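PDB 6SYN: peptidoglycan D,D-transpeptidase FtsI from Yersinia pestis, which probably cross-links peptidoglycan peptide strands as a class B penicillin-binding protein, a D,D-transpeptidase that is a target of beta-lactam antibiotics. Local coordinates for residues V12-S20 against L106-Y114; M257-V268 against L312-L321. All blocks are in the same frame, centred on the assembly; numbering follows the deposited sequence.

Contact 1: residues V12-S20 against L106-Y114; sequences VPTARGMIS and LRQESRRYY
The Arg112 guanidinium receives Arg16 CB over one face, 3.6 Å above its plane, and the carbonyl of Gly17 at its edge. Two N-H groups converge on that one oxygen: Arg112 NH1 to Gly17 O measures 2.5 Å, a shortness of doubtful precision, and the bond from Arg112 NH2 to Gly17 O, at 3.0 Å, is bent and weak. A bend at chi2 (41°) turns the Arg112 chain so that its end reaches this carbonyl. Arg16 offers a guanidinium edge to the same neighbour, with its NE 3.7 Å from Arg112 NE and the two planes 81° apart. The closeness of the two like charges is probably offset by Glu138, which forms salt bridges with both arginines, and by Asp142, which forms another with Arg16.

Both segments belong to the penicillin-binding protein dimerisation domain family region, where strand 104-113 pairs antiparallel with strand 26-38. The 12-18 loop runs alongside in roughly the same direction as 107-112, then enters the sheet as strand 19-20.

At the other end, Val12 N stands over one face of the Arg107 guanidinium, offset toward its rim, while Pro13 CD approaches obliquely. Arg107 NE is held by Glu109 OE1 at 2.9 Å in a salt bridge, and Pro13 CG rests 3.8 Å from Glu109 OE2. Between the two segments there is one backbone hydrogen bond, Ser110 N to Pro13 O (3.2 Å, N-H...O 167°). Next to it, Ser110 OG sits by Ala15 CA and bonds to Ser30 OG, which also takes part in a hydrogen bond with Arg16 N.

Contact 2: residues M257-V268 against L312-L321; sequences MVVMTALQHGVV and LALAMPSSAL
Val258 opens the contact by splitting its methyls: CG2 lies 3.7 Å from Leu321 CD2, while CG1 faces Leu312 CB. Thr261 separates its polar and apolar branches. With chi1 at -50°, OG1 sits beside the backbone N and bonds to Met257 O at 2.8 Å, on the opposite face of that carbonyl from Thr261 N; OG1 also pairs with Thr324. Its methyl CG2 turns instead to Ala320 CB, 3.7 Å away, and to Met316. Ala262 CB touches both Leu312 CD2 and Met316 CE, each 4.1 Å away.

His265 makes a Met-aromatic contact, Met316 SD standing 3.9 Å from the ring centroid and 26° off the normal. The Met316 chain folds at chi3, which carries CE back to Thr261. Gly266 closes the helix in a Schellman motif with positive phi; beyond it Val267 CG1 meets Ala315 CB and Val268 CG1 meets Leu312 CD2, both at 3.6 Å.

In the transpeptidase domain, helix 255-264, which begins at pocket residue Lys255, and the turn after it pack, largely through apolar groups, against the end of helix 306-314, the following loop and the start of helix 319-327; helix 406-416 touches Val259, Met260 and Leu263, and helix 354-360 adjoins Leu321.

Overall arrangement
Contact 1 closes before contact 2 opens along the chain, and the two lie on opposite sides of its centre, with centres 55 Å and nearest atoms about 31 Å apart. They share no helix, strand or sheet. Contact 1 belongs to the N-terminal domain and its mixed sheet; contact 2 belongs to the helical part of the transpeptidase domain, whose antiparallel sheet includes strands 437-446 and 455-464. In contact 2 the side chain of Val258 is about 11 Å from the bound beta-lactam-derived ligand, and helix 255-264 begins at Lys255, which lines the pocket together with Ser252, consistent with an SxxK motif. Contact 1, so widely separated and in another domain, is plain packing away from that pocket.

Contact 1: residues V12-S20 against L106-Y114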
ATOM      1  N   VAL A  12     -17.026 -25.223  14.679  1.00 48.14           N
ATOM      2  CA  VAL A  12     -15.999 -26.311  14.680  1.00 48.25           C
ATOM      3  C   VAL A  12     -14.855 -25.902  13.747  1.00 48.07           C
ATOM      4  O   VAL A  12     -14.664 -26.517  12.699  1.00 47.24           O
ATOM      5  CB  VAL A  12     -16.628 -27.663  14.272  1.00 49.60           C
ATOM      6  CG1 VAL A  12     -15.683 -28.834  14.500  1.00 50.00           C
ATOM      7  CG2 VAL A  12     -17.951 -27.920  14.982  1.00 50.25           C
ATOM      8  N   PRO A  13     -14.066 -24.846  14.081  1.00 46.88           N
ATOM      9  CA  PRO A  13     -13.013 -24.344  13.194  1.00 45.45           C
ATOM     10  C   PRO A  13     -11.801 -25.286  13.103  1.00 43.35           C
ATOM     11  O   PRO A  13     -11.117 -25.456  14.099  1.00 43.62           O
ATOM     12  CB  PRO A  13     -12.596 -22.992  13.811  1.00 46.53           C
ATOM     13  CG  PRO A  13     -13.655 -22.695  14.860  1.00 47.23           C
ATOM     14  CD  PRO A  13     -14.154 -24.051  15.315  1.00 47.11           C
ATOM     15  N   THR A  14     -11.563 -25.851  11.910  1.00 40.26           N
ATOM     16  CA  THR A  14     -10.558 -26.919  11.634  1.00 38.23           C
ATOM     17  C   THR A  14      -9.289 -26.309  11.021  1.00 35.69           C
ATOM     18  O   THR A  14      -9.371 -25.194  10.471  1.00 36.42           O
ATOM     19  CB  THR A  14     -11.130 -27.995  10.700  1.00 38.34           C
ATOM     20  OG1 THR A  14     -11.209 -27.431   9.390  1.00 39.43           O
ATOM     21  CG2 THR A  14     -12.492 -28.504  11.122  1.00 38.04           C
ATOM     22  N   ALA A  15      -8.170 -27.039  11.088  1.00 32.59           N
ATOM     23  CA  ALA A  15      -6.825 -26.595  10.648  1.00 30.13           C
ATOM     24  C   ALA A  15      -6.832 -26.268   9.148  1.00 27.91           C
ATOM     25  O   ALA A  15      -7.526 -26.970   8.380  1.00 27.74           O
ATOM     26  CB  ALA A  15      -5.795 -27.650  10.983  1.00 30.06           C
ATOM     27  N   ARG A  16      -6.086 -25.226   8.766  1.00 25.52           N
ATOM     28  CA  ARG A  16      -5.919 -24.720   7.375  1.00 23.56           C
ATOM     29  C   ARG A  16      -4.445 -24.864   6.981  1.00 22.35           C
ATOM     30  O   ARG A  16      -3.598 -24.965   7.892  1.00 22.06           O
ATOM     31  CB  ARG A  16      -6.337 -23.246   7.284  1.00 23.05           C
ATOM     32  CG  ARG A  16      -7.792 -22.966   7.642  1.00 22.76           C
ATOM     33  CD  ARG A  16      -8.051 -21.501   7.961  1.00 22.35           C
ATOM     34  NE  ARG A  16      -7.729 -20.606   6.853  1.00 22.13           N
ATOM     35  CZ  ARG A  16      -8.504 -20.387   5.790  1.00 22.04           C
ATOM     36  NH1 ARG A  16      -9.672 -20.999   5.665  1.00 22.01           N
ATOM     37  NH2 ARG A  16      -8.106 -19.552   4.846  1.00 21.95           N
ATOM     38  N   GLY A  17      -4.147 -24.857   5.680  1.00 21.04           N
ATOM     39  CA  GLY A  17      -2.769 -24.798   5.154  1.00 20.28           C
ATOM     40  C   GLY A  17      -2.009 -23.617   5.735  1.00 19.46           C
ATOM     41  O   GLY A  17      -2.658 -22.669   6.185  1.00 19.14           O
ATOM     42  N   MET A  18      -0.678 -23.666   5.728  1.00 19.10           N
ATOM     43  CA  MET A  18       0.176 -22.639   6.375  1.00 19.13           C
ATOM     44  C   MET A  18       0.617 -21.596   5.339  1.00 18.69           C
ATOM     45  O   MET A  18       1.162 -21.994   4.281  1.00 18.54           O
ATOM     46  CB  MET A  18       1.412 -23.280   7.009  1.00 19.53           C
ATOM     47  CG  MET A  18       2.081 -22.383   8.013  1.00 20.27           C
ATOM     48  SD  MET A  18       3.741 -22.950   8.400  1.00 21.86           S
ATOM     49  CE  MET A  18       4.644 -22.266   7.011  1.00 21.60           C
ATOM     50  N   ILE A  19       0.405 -20.310   5.646  1.00 17.64           N
ATOM     51  CA  ILE A  19       0.892 -19.165   4.822  1.00 16.88           C
ATOM     52  C   ILE A  19       2.250 -18.724   5.371  1.00 16.37           C
ATOM     53  O   ILE A  19       2.322 -18.370   6.566  1.00 16.86           O
ATOM     54  CB  ILE A  19      -0.105 -17.990   4.797  1.00 16.75           C
ATOM     55  CG1 ILE A  19      -1.544 -18.459   4.560  1.00 16.69           C
ATOM     56  CG2 ILE A  19       0.341 -16.961   3.768  1.00 16.71           C
ATOM     57  CD1 ILE A  19      -2.575 -17.354   4.601  1.00 16.64           C
ATOM     58  N   SER A  20       3.273 -18.735   4.519  1.00 15.42           N
ATOM     59  CA  SER A  20       4.646 -18.282   4.843  1.00 14.91           C
ATOM     60  C   SER A  20       5.078 -17.195   3.857  1.00 14.47           C
ATOM     61  O   SER A  20       4.443 -17.048   2.800  1.00 14.35           O
ATOM     62  CB  SER A  20       5.596 -19.436   4.822  1.00 14.90           C
ATOM     63  OG  SER A  20       5.730 -19.936   3.500  1.00 15.09           O
ATOM     64  N   LEU A 106     -16.390 -24.406  26.935  1.00 21.24           N
ATOM     65  CA  LEU A 106     -15.024 -24.766  26.474  1.00 21.98           C
ATOM     66  C   LEU A 106     -15.162 -25.686  25.255  1.00 22.43           C
ATOM     67  O   LEU A 106     -16.072 -26.535  25.270  1.00 22.69           O
ATOM     68  CB  LEU A 106     -14.272 -25.459  27.615  1.00 22.19           C
ATOM     69  CG  LEU A 106     -13.532 -24.544  28.592  1.00 22.51           C
ATOM     70  CD1 LEU A 106     -12.259 -23.988  27.969  1.00 22.72           C
ATOM     71  CD2 LEU A 106     -14.424 -23.414  29.085  1.00 22.51           C
ATOM     72  N   ARG A 107     -14.327 -25.501  24.229  1.00 23.22           N
ATOM     73  CA  ARG A 107     -14.134 -26.492  23.133  1.00 24.18           C
ATOM     74  C   ARG A 107     -12.694 -26.402  22.610  1.00 24.14           C
ATOM     75  O   ARG A 107     -12.139 -25.284  22.557  1.00 23.09           O
ATOM     76  CB  ARG A 107     -15.171 -26.322  22.014  1.00 24.93           C
ATOM     77  CG  ARG A 107     -15.028 -25.073  21.153  1.00 25.84           C
ATOM     78  CD  ARG A 107     -15.666 -25.247  19.780  1.00 26.64           C
ATOM     79  NE  ARG A 107     -15.342 -24.151  18.870  1.00 27.08           N
ATOM     80  CZ  ARG A 107     -16.222 -23.379  18.234  1.00 28.36           C
ATOM     81  NH1 ARG A 107     -17.524 -23.568  18.381  1.00 28.54           N
ATOM     82  NH2 ARG A 107     -15.796 -22.408  17.440  1.00 29.22           N
ATOM     83  N   GLN A 108     -12.113 -27.559  22.272  1.00 24.52           N
ATOM     84  CA  GLN A 108     -10.826 -27.679  21.541  1.00 24.84           C
ATOM     85  C   GLN A 108     -11.085 -27.318  20.074  1.00 24.44           C
ATOM     86  O   GLN A 108     -12.069 -27.838  19.508  1.00 24.77           O
ATOM     87  CB  GLN A 108     -10.253 -29.089  21.693  1.00 25.30           C
ATOM     88  CG  GLN A 108      -9.994 -29.457  23.147  1.00 26.32           C
ATOM     89  CD  GLN A 108      -9.380 -30.822  23.338  1.00 26.77           C
ATOM     90  OE1 GLN A 108      -8.579 -31.286  22.529  1.00 27.29           O
ATOM     91  NE2 GLN A 108      -9.743 -31.469  24.434  1.00 27.08           N
ATOM     92  N   GLU A 109     -10.274 -26.422  19.509  1.00 23.17           N
ATOM     93  CA  GLU A 109     -10.351 -26.017  18.079  1.00 22.68           C
ATOM     94  C   GLU A 109      -8.944 -25.673  17.592  1.00 21.78           C
ATOM     95  O   GLU A 109      -7.993 -25.757  18.399  1.00 21.92           O
ATOM     96  CB  GLU A 109     -11.312 -24.840  17.881  1.00 22.92           C
ATOM     97  CG  GLU A 109     -10.937 -23.593  18.667  1.00 23.20           C
ATOM     98  CD  GLU A 109     -11.857 -22.403  18.454  1.00 23.41           C
ATOM     99  OE1 GLU A 109     -12.982 -22.416  18.993  1.00 23.47           O
ATOM    100  OE2 GLU A 109     -11.447 -21.468  17.740  1.00 24.02           O
ATOM    101  N   SER A 110      -8.833 -25.320  16.313  1.00 20.72           N
ATOM    102  CA  SER A 110      -7.602 -24.785  15.683  1.00 19.58           C
ATOM    103  C   SER A 110      -7.743 -23.262  15.620  1.00 18.43           C
ATOM    104  O   SER A 110      -8.760 -22.785  15.085  1.00 17.90           O
ATOM    105  CB  SER A 110      -7.368 -25.410  14.329  1.00 19.58           C
ATOM    106  OG  SER A 110      -6.581 -24.570  13.500  1.00 19.48           O
ATOM    107  N   ARG A 111      -6.800 -22.539  16.221  1.00 17.64           N
ATOM    108  CA  ARG A 111      -6.777 -21.057  16.200  1.00 17.16           C
ATOM    109  C   ARG A 111      -5.932 -20.626  15.005  1.00 16.75           C
ATOM    110  O   ARG A 111      -4.750 -21.012  14.950  1.00 17.42           O
ATOM    111  CB  ARG A 111      -6.214 -20.503  17.508  1.00 17.24           C
ATOM    112  CG  ARG A 111      -6.202 -18.984  17.565  1.00 17.65           C
ATOM    113  CD  ARG A 111      -5.613 -18.460  18.855  1.00 17.84           C
ATOM    114  NE  ARG A 111      -5.525 -17.009  18.826  1.00 18.01           N
ATOM    115  CZ  ARG A 111      -5.085 -16.249  19.823  1.00 18.37           C
ATOM    116  NH1 ARG A 111      -4.676 -16.793  20.957  1.00 18.58           N
ATOM    117  NH2 ARG A 111      -5.059 -14.937  19.686  1.00 18.69           N
ATOM    118  N   ARG A 112      -6.522 -19.891  14.068  1.00 15.77           N
ATOM    119  CA  ARG A 112      -5.760 -19.241  12.979  1.00 15.09           C
ATOM    120  C   ARG A 112      -4.945 -18.116  13.626  1.00 14.43           C
ATOM    121  O   ARG A 112      -5.540 -17.071  13.951  1.00 13.95           O
ATOM    122  CB  ARG A 112      -6.710 -18.773  11.870  1.00 15.11           C
ATOM    123  CG  ARG A 112      -6.066 -18.665  10.496  1.00 15.23           C
ATOM    124  CD  ARG A 112      -5.118 -19.805  10.182  1.00 15.37           C
ATOM    125  NE  ARG A 112      -4.689 -19.750   8.799  1.00 15.60           N
ATOM    126  CZ  ARG A 112      -3.914 -20.648   8.201  1.00 15.74           C
ATOM    127  NH1 ARG A 112      -3.585 -20.475   6.932  1.00 15.89           N
ATOM    128  NH2 ARG A 112      -3.477 -21.711   8.858  1.00 15.68           N
ATOM    129  N   TYR A 113      -3.651 -18.359  13.862  1.00 13.98           N
ATOM    130  CA  TYR A 113      -2.742 -17.444  14.602  1.00 13.73           C
ATOM    131  C   TYR A 113      -1.791 -16.749  13.621  1.00 13.31           C
ATOM    132  O   TYR A 113      -1.239 -17.413  12.720  1.00 13.26           O
ATOM    133  CB  TYR A 113      -1.990 -18.192  15.708  1.00 13.88           C
ATOM    134  CG  TYR A 113      -0.951 -17.347  16.399  1.00 13.94           C
ATOM    135  CD1 TYR A 113      -1.316 -16.350  17.290  1.00 14.04           C
ATOM    136  CD2 TYR A 113       0.397 -17.509  16.124  1.00 14.00           C
ATOM    137  CE1 TYR A 113      -0.365 -15.546  17.901  1.00 14.08           C
ATOM    138  CE2 TYR A 113       1.358 -16.713  16.722  1.00 14.00           C
ATOM    139  CZ  TYR A 113       0.977 -15.728  17.614  1.00 13.98           C
ATOM    140  OH  TYR A 113       1.925 -14.947  18.208  1.00 14.24           O
ATOM    141  N   TYR A 114      -1.613 -15.437  13.802  1.00 13.00           N
ATOM    142  CA  TYR A 114      -0.803 -14.552  12.924  1.00 12.87           C
ATOM    143  C   TYR A 114       0.422 -14.063  13.693  1.00 12.65           C
ATOM    144  O   TYR A 114       0.334 -13.075  14.419  1.00 12.34           O
ATOM    145  CB  TYR A 114      -1.670 -13.407  12.394  1.00 12.87           C
ATOM    146  CG  TYR A 114      -2.929 -13.881  11.717  1.00 13.02           C
ATOM    147  CD1 TYR A 114      -2.903 -14.362  10.415  1.00 13.03           C
ATOM    148  CD2 TYR A 114      -4.143 -13.896  12.394  1.00 13.04           C
ATOM    149  CE1 TYR A 114      -4.055 -14.820   9.793  1.00 13.00           C
ATOM    150  CE2 TYR A 114      -5.303 -14.352  11.786  1.00 12.90           C
ATOM    151  CZ  TYR A 114      -5.256 -14.816  10.482  1.00 12.94           C
ATOM    152  OH  TYR A 114      -6.384 -15.279   9.872  1.00 12.90           O
TER

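Contact 2: residues M257-V268 against L312-L321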
ATOM      1  N   MET A 257       7.034  10.003 -16.961  1.00 11.21           N
ATOM      2  CA  MET A 257       6.434   9.429 -18.196  1.00 11.19           C
ATOM      3  C   MET A 257       6.147  10.541 -19.214  1.00 10.93           C
ATOM      4  O   MET A 257       6.188  10.248 -20.421  1.00 10.76           O
ATOM      5  CB  MET A 257       5.148   8.655 -17.895  1.00 11.27           C
ATOM      6  CG  MET A 257       5.362   7.491 -16.955  1.00 11.35           C
ATOM      7  SD  MET A 257       3.843   6.551 -16.687  1.00 11.63           S
ATOM      8  CE  MET A 257       2.999   7.583 -15.490  1.00 11.52           C
ATOM      9  N   VAL A 258       5.884  11.769 -18.767  1.00 10.87           N
ATOM     10  CA  VAL A 258       5.674  12.921 -19.695  1.00 11.03           C
ATOM     11  C   VAL A 258       7.000  13.212 -20.406  1.00 11.15           C
ATOM     12  O   VAL A 258       6.992  13.385 -21.642  1.00 11.03           O
ATOM     13  CB  VAL A 258       5.150  14.182 -18.986  1.00 10.97           C
ATOM     14  CG1 VAL A 258       4.975  15.329 -19.972  1.00 10.94           C
ATOM     15  CG2 VAL A 258       3.857  13.923 -18.227  1.00 10.96           C
ATOM     16  N   VAL A 259       8.091  13.263 -19.640  1.00 11.40           N
ATOM     17  CA  VAL A 259       9.470  13.513 -20.151  1.00 11.59           C
ATOM     18  C   VAL A 259       9.820  12.408 -21.152  1.00 11.69           C
ATOM     19  O   VAL A 259      10.362  12.737 -22.215  1.00 11.86           O
ATOM     20  CB  VAL A 259      10.488  13.607 -18.999  1.00 11.56           C
ATOM     21  CG1 VAL A 259      11.925  13.585 -19.495  1.00 11.56           C
ATOM     22  CG2 VAL A 259      10.239  14.846 -18.156  1.00 11.63           C
ATOM     23  N   MET A 260       9.491  11.155 -20.837  1.00 11.96           N
ATOM     24  CA  MET A 260       9.773   9.984 -21.709  1.00 12.27           C
ATOM     25  C   MET A 260       9.055  10.160 -23.054  1.00 11.99           C
ATOM     26  O   MET A 260       9.723  10.057 -24.098  1.00 12.06           O
ATOM     27  CB  MET A 260       9.336   8.675 -21.040  1.00 12.65           C
ATOM     28  CG  MET A 260      10.299   8.210 -19.956  1.00 12.94           C
ATOM     29  SD  MET A 260       9.628   6.902 -18.900  1.00 13.39           S
ATOM     30  CE  MET A 260      10.947   6.748 -17.698  1.00 13.37           C
ATOM     31  N   THR A 261       7.753  10.438 -23.030  1.00 11.76           N
ATOM     32  CA  THR A 261       6.916  10.612 -24.247  1.00 11.74           C
ATOM     33  C   THR A 261       7.522  11.713 -25.127  1.00 11.57           C
ATOM     34  O   THR A 261       7.707  11.469 -26.329  1.00 11.37           O
ATOM     35  CB  THR A 261       5.457  10.908 -23.874  1.00 11.77           C
ATOM     36  OG1 THR A 261       5.044   9.926 -22.925  1.00 11.89           O
ATOM     37  CG2 THR A 261       4.521  10.872 -25.061  1.00 11.76           C
ATOM     38  N   ALA A 262       7.817  12.876 -24.540  1.00 11.63           N
ATOM     39  CA  ALA A 262       8.296  14.090 -25.243  1.00 11.66           C
ATOM     40  C   ALA A 262       9.645  13.815 -25.919  1.00 11.68           C
ATOM     41  O   ALA A 262       9.848  14.303 -27.043  1.00 11.60           O
ATOM     42  CB  ALA A 262       8.381  15.244 -24.275  1.00 11.67           C
ATOM     43  N   LEU A 263      10.531  13.064 -25.259  1.00 11.85           N
ATOM     44  CA  LEU A 263      11.830  12.627 -25.837  1.00 12.22           C
ATOM     45  C   LEU A 263      11.572  11.759 -27.079  1.00 12.62           C
ATOM     46  O   LEU A 263      12.132  12.085 -28.145  1.00 12.75           O
ATOM     47  CB  LEU A 263      12.642  11.883 -24.768  1.00 12.13           C
ATOM     48  CG  LEU A 263      13.204  12.752 -23.641  1.00 11.98           C
ATOM     49  CD1 LEU A 263      13.801  11.902 -22.531  1.00 11.92           C
ATOM     50  CD2 LEU A 263      14.246  13.721 -24.164  1.00 12.10           C
ATOM     51  N   GLN A 264      10.731  10.723 -26.963  1.00 13.10           N
ATOM     52  CA  GLN A 264      10.406   9.786 -28.075  1.00 13.56           C
ATOM     53  C   GLN A 264       9.773  10.544 -29.246  1.00 13.72           C
ATOM     54  O   GLN A 264      10.118  10.229 -30.394  1.00 14.18           O
ATOM     55  CB  GLN A 264       9.444   8.687 -27.628  1.00 13.86           C
ATOM     56  CG  GLN A 264       9.110   7.703 -28.739  1.00 14.05           C
ATOM     57  CD  GLN A 264       8.831   6.323 -28.201  1.00 14.40           C
ATOM     58  OE1 GLN A 264       9.713   5.466 -28.158  1.00 14.81           O
ATOM     59  NE2 GLN A 264       7.599   6.103 -27.771  1.00 14.73           N
ATOM     60  N   HIS A 265       8.868  11.485 -28.966  1.00 13.79           N
ATOM     61  CA  HIS A 265       8.126  12.279 -29.984  1.00 13.72           C
ATOM     62  C   HIS A 265       9.031  13.363 -30.583  1.00 13.74           C
ATOM     63  O   HIS A 265       8.544  14.106 -31.450  1.00 13.88           O
ATOM     64  CB  HIS A 265       6.852  12.880 -29.372  1.00 13.76           C
ATOM     65  CG  HIS A 265       5.702  11.932 -29.298  1.00 13.72           C
ATOM     66  ND1 HIS A 265       4.516  12.164 -29.965  1.00 13.76           N
ATOM     67  CD2 HIS A 265       5.544  10.761 -28.643  1.00 13.70           C
ATOM     68  CE1 HIS A 265       3.673  11.178 -29.717  1.00 13.72           C
ATOM     69  NE2 HIS A 265       4.279  10.307 -28.909  1.00 13.70           N
ATOM     70  N   GLY A 266      10.285  13.465 -30.129  1.00 13.83           N
ATOM     71  CA  GLY A 266      11.280  14.436 -30.625  1.00 13.98           C
ATOM     72  C   GLY A 266      10.866  15.874 -30.347  1.00 14.22           C
ATOM     73  O   GLY A 266      11.389  16.780 -31.020  1.00 14.34           O
ATOM     74  N   VAL A 267       9.969  16.082 -29.381  1.00 14.38           N
ATOM     75  CA  VAL A 267       9.460  17.423 -28.967  1.00 14.55           C
ATOM     76  C   VAL A 267      10.609  18.202 -28.310  1.00 14.74           C
ATOM     77  O   VAL A 267      10.670  19.440 -28.486  1.00 14.51           O
ATOM     78  CB  VAL A 267       8.244  17.263 -28.036  1.00 14.62           C
ATOM     79  CG1 VAL A 267       7.982  18.492 -27.181  1.00 14.79           C
ATOM     80  CG2 VAL A 267       7.002  16.883 -28.822  1.00 14.64           C
ATOM     81  N   VAL A 268      11.478  17.493 -27.584  1.00 15.00           N
ATOM     82  CA  VAL A 268      12.654  18.054 -26.849  1.00 15.28           C
ATOM     83  C   VAL A 268      13.820  17.068 -26.973  1.00 15.74           C
ATOM     84  O   VAL A 268      13.614  15.954 -27.502  1.00 15.49           O
ATOM     85  CB  VAL A 268      12.339  18.328 -25.363  1.00 15.17           C
ATOM     86  CG1 VAL A 268      11.513  19.589 -25.171  1.00 15.17           C
ATOM     87  CG2 VAL A 268      11.664  17.142 -24.689  1.00 15.11           C
ATOM     88  N   LEU A 312       5.123  20.364 -22.566  1.00 10.30           N
ATOM     89  CA  LEU A 312       5.544  19.091 -23.222  1.00 10.26           C
ATOM     90  C   LEU A 312       4.306  18.322 -23.703  1.00 10.12           C
ATOM     91  O   LEU A 312       4.303  17.874 -24.864  1.00 10.14           O
ATOM     92  CB  LEU A 312       6.380  18.250 -22.248  1.00 10.30           C
ATOM     93  CG  LEU A 312       7.737  18.831 -21.843  1.00 10.29           C
ATOM     94  CD1 LEU A 312       8.472  17.884 -20.901  1.00 10.26           C
ATOM     95  CD2 LEU A 312       8.599  19.147 -23.059  1.00 10.28           C
ATOM     96  N   ALA A 313       3.297  18.181 -22.840  1.00 10.06           N
ATOM     97  CA  ALA A 313       1.970  17.605 -23.167  1.00  9.98           C
ATOM     98  C   ALA A 313       1.385  18.282 -24.412  1.00 10.04           C
ATOM     99  O   ALA A 313       0.993  17.549 -25.338  1.00 10.14           O
ATOM    100  CB  ALA A 313       1.039  17.758 -21.995  1.00  9.91           C
ATOM    101  N   LEU A 314       1.331  19.620 -24.426  1.00 10.04           N
ATOM    102  CA  LEU A 314       0.571  20.414 -25.434  1.00 10.04           C
ATOM    103  C   LEU A 314       1.367  20.561 -26.740  1.00  9.99           C
ATOM    104  O   LEU A 314       0.765  21.017 -27.729  1.00 10.02           O
ATOM    105  CB  LEU A 314       0.197  21.780 -24.842  1.00 10.10           C
ATOM    106  CG  LEU A 314      -0.974  21.767 -23.857  1.00 10.18           C
ATOM    107  CD1 LEU A 314      -1.025  23.051 -23.040  1.00 10.23           C
ATOM    108  CD2 LEU A 314      -2.297  21.554 -24.575  1.00 10.23           C
ATOM    109  N   ALA A 315       2.649  20.173 -26.774  1.00  9.85           N
ATOM    110  CA  ALA A 315       3.429  20.041 -28.030  1.00  9.73           C
ATOM    111  C   ALA A 315       3.207  18.641 -28.622  1.00  9.69           C
ATOM    112  O   ALA A 315       3.950  18.267 -29.554  1.00  9.64           O
ATOM    113  CB  ALA A 315       4.894  20.326 -27.791  1.00  9.63           C
ATOM    114  N   MET A 316       2.221  17.895 -28.112  1.00  9.64           N
ATOM    115  CA  MET A 316       1.893  16.522 -28.581  1.00  9.70           C
ATOM    116  C   MET A 316       0.380  16.331 -28.615  1.00  9.63           C
ATOM    117  O   MET A 316      -0.347  17.060 -27.946  1.00  9.50           O
ATOM    118  CB  MET A 316       2.516  15.470 -27.659  1.00  9.82           C
ATOM    119  CG  MET A 316       4.027  15.549 -27.606  1.00  9.90           C
ATOM    120  SD  MET A 316       4.790  14.169 -26.716  1.00  9.94           S
ATOM    121  CE  MET A 316       4.386  14.608 -25.027  1.00  9.77           C
ATOM    122  N   PRO A 317      -0.131  15.351 -29.400  1.00  9.73           N
ATOM    123  CA  PRO A 317      -1.541  14.976 -29.359  1.00  9.77           C
ATOM    124  C   PRO A 317      -1.918  14.416 -27.981  1.00  9.91           C
ATOM    125  O   PRO A 317      -1.089  13.759 -27.369  1.00  9.82           O
ATOM    126  CB  PRO A 317      -1.699  13.867 -30.411  1.00  9.74           C
ATOM    127  CG  PRO A 317      -0.443  13.931 -31.250  1.00  9.77           C
ATOM    128  CD  PRO A 317       0.625  14.534 -30.361  1.00  9.80           C
ATOM    129  N   SER A 318      -3.156  14.671 -27.546  1.00 10.05           N
ATOM    130  CA  SER A 318      -3.723  14.213 -26.250  1.00 10.23           C
ATOM    131  C   SER A 318      -3.518  12.702 -26.075  1.00 10.61           C
ATOM    132  O   SER A 318      -3.365  12.271 -24.921  1.00 10.58           O
ATOM    133  CB  SER A 318      -5.180  14.585 -26.134  1.00 10.02           C
ATOM    134  OG  SER A 318      -5.960  13.842 -27.050  1.00  9.74           O
ATOM    135  N   SER A 319      -3.497  11.939 -27.178  1.00 11.15           N
ATOM    136  CA  SER A 319      -3.443  10.451 -27.200  1.00 11.62           C
ATOM    137  C   SER A 319      -2.078   9.924 -26.735  1.00 12.26           C
ATOM    138  O   SER A 319      -2.027   8.750 -26.307  1.00 12.54           O
ATOM    139  CB  SER A 319      -3.774   9.930 -28.571  1.00 11.46           C
ATOM    140  OG  SER A 319      -2.784  10.335 -29.503  1.00 11.45           O
ATOM    141  N   ALA A 320      -1.012  10.729 -26.831  1.00 12.83           N
ATOM    142  CA  ALA A 320       0.382  10.314 -26.533  1.00 13.38           C
ATOM    143  C   ALA A 320       0.524   9.930 -25.052  1.00 13.87           C
ATOM    144  O   ALA A 320       0.912   8.771 -24.785  1.00 14.19           O
ATOM    145  CB  ALA A 320       1.355  11.404 -26.913  1.00 13.40           C
ATOM    146  N   LEU A 321       0.224  10.850 -24.128  1.00 13.93           N
ATOM    147  CA  LEU A 321       0.326  10.590 -22.664  1.00 14.25           C
ATOM    148  C   LEU A 321      -0.697   9.525 -22.258  1.00 14.52           C
ATOM    149  O   LEU A 321      -0.425   8.790 -21.280  1.00 14.45           O
ATOM    150  CB  LEU A 321       0.111  11.883 -21.870  1.00 14.09           C
ATOM    151  CG  LEU A 321       1.294  12.846 -21.848  1.00 13.84           C
ATOM    152  CD1 LEU A 321       0.914  14.151 -21.169  1.00 13.77           C
ATOM    153  CD2 LEU A 321       2.490  12.218 -21.156  1.00 13.80           C
TER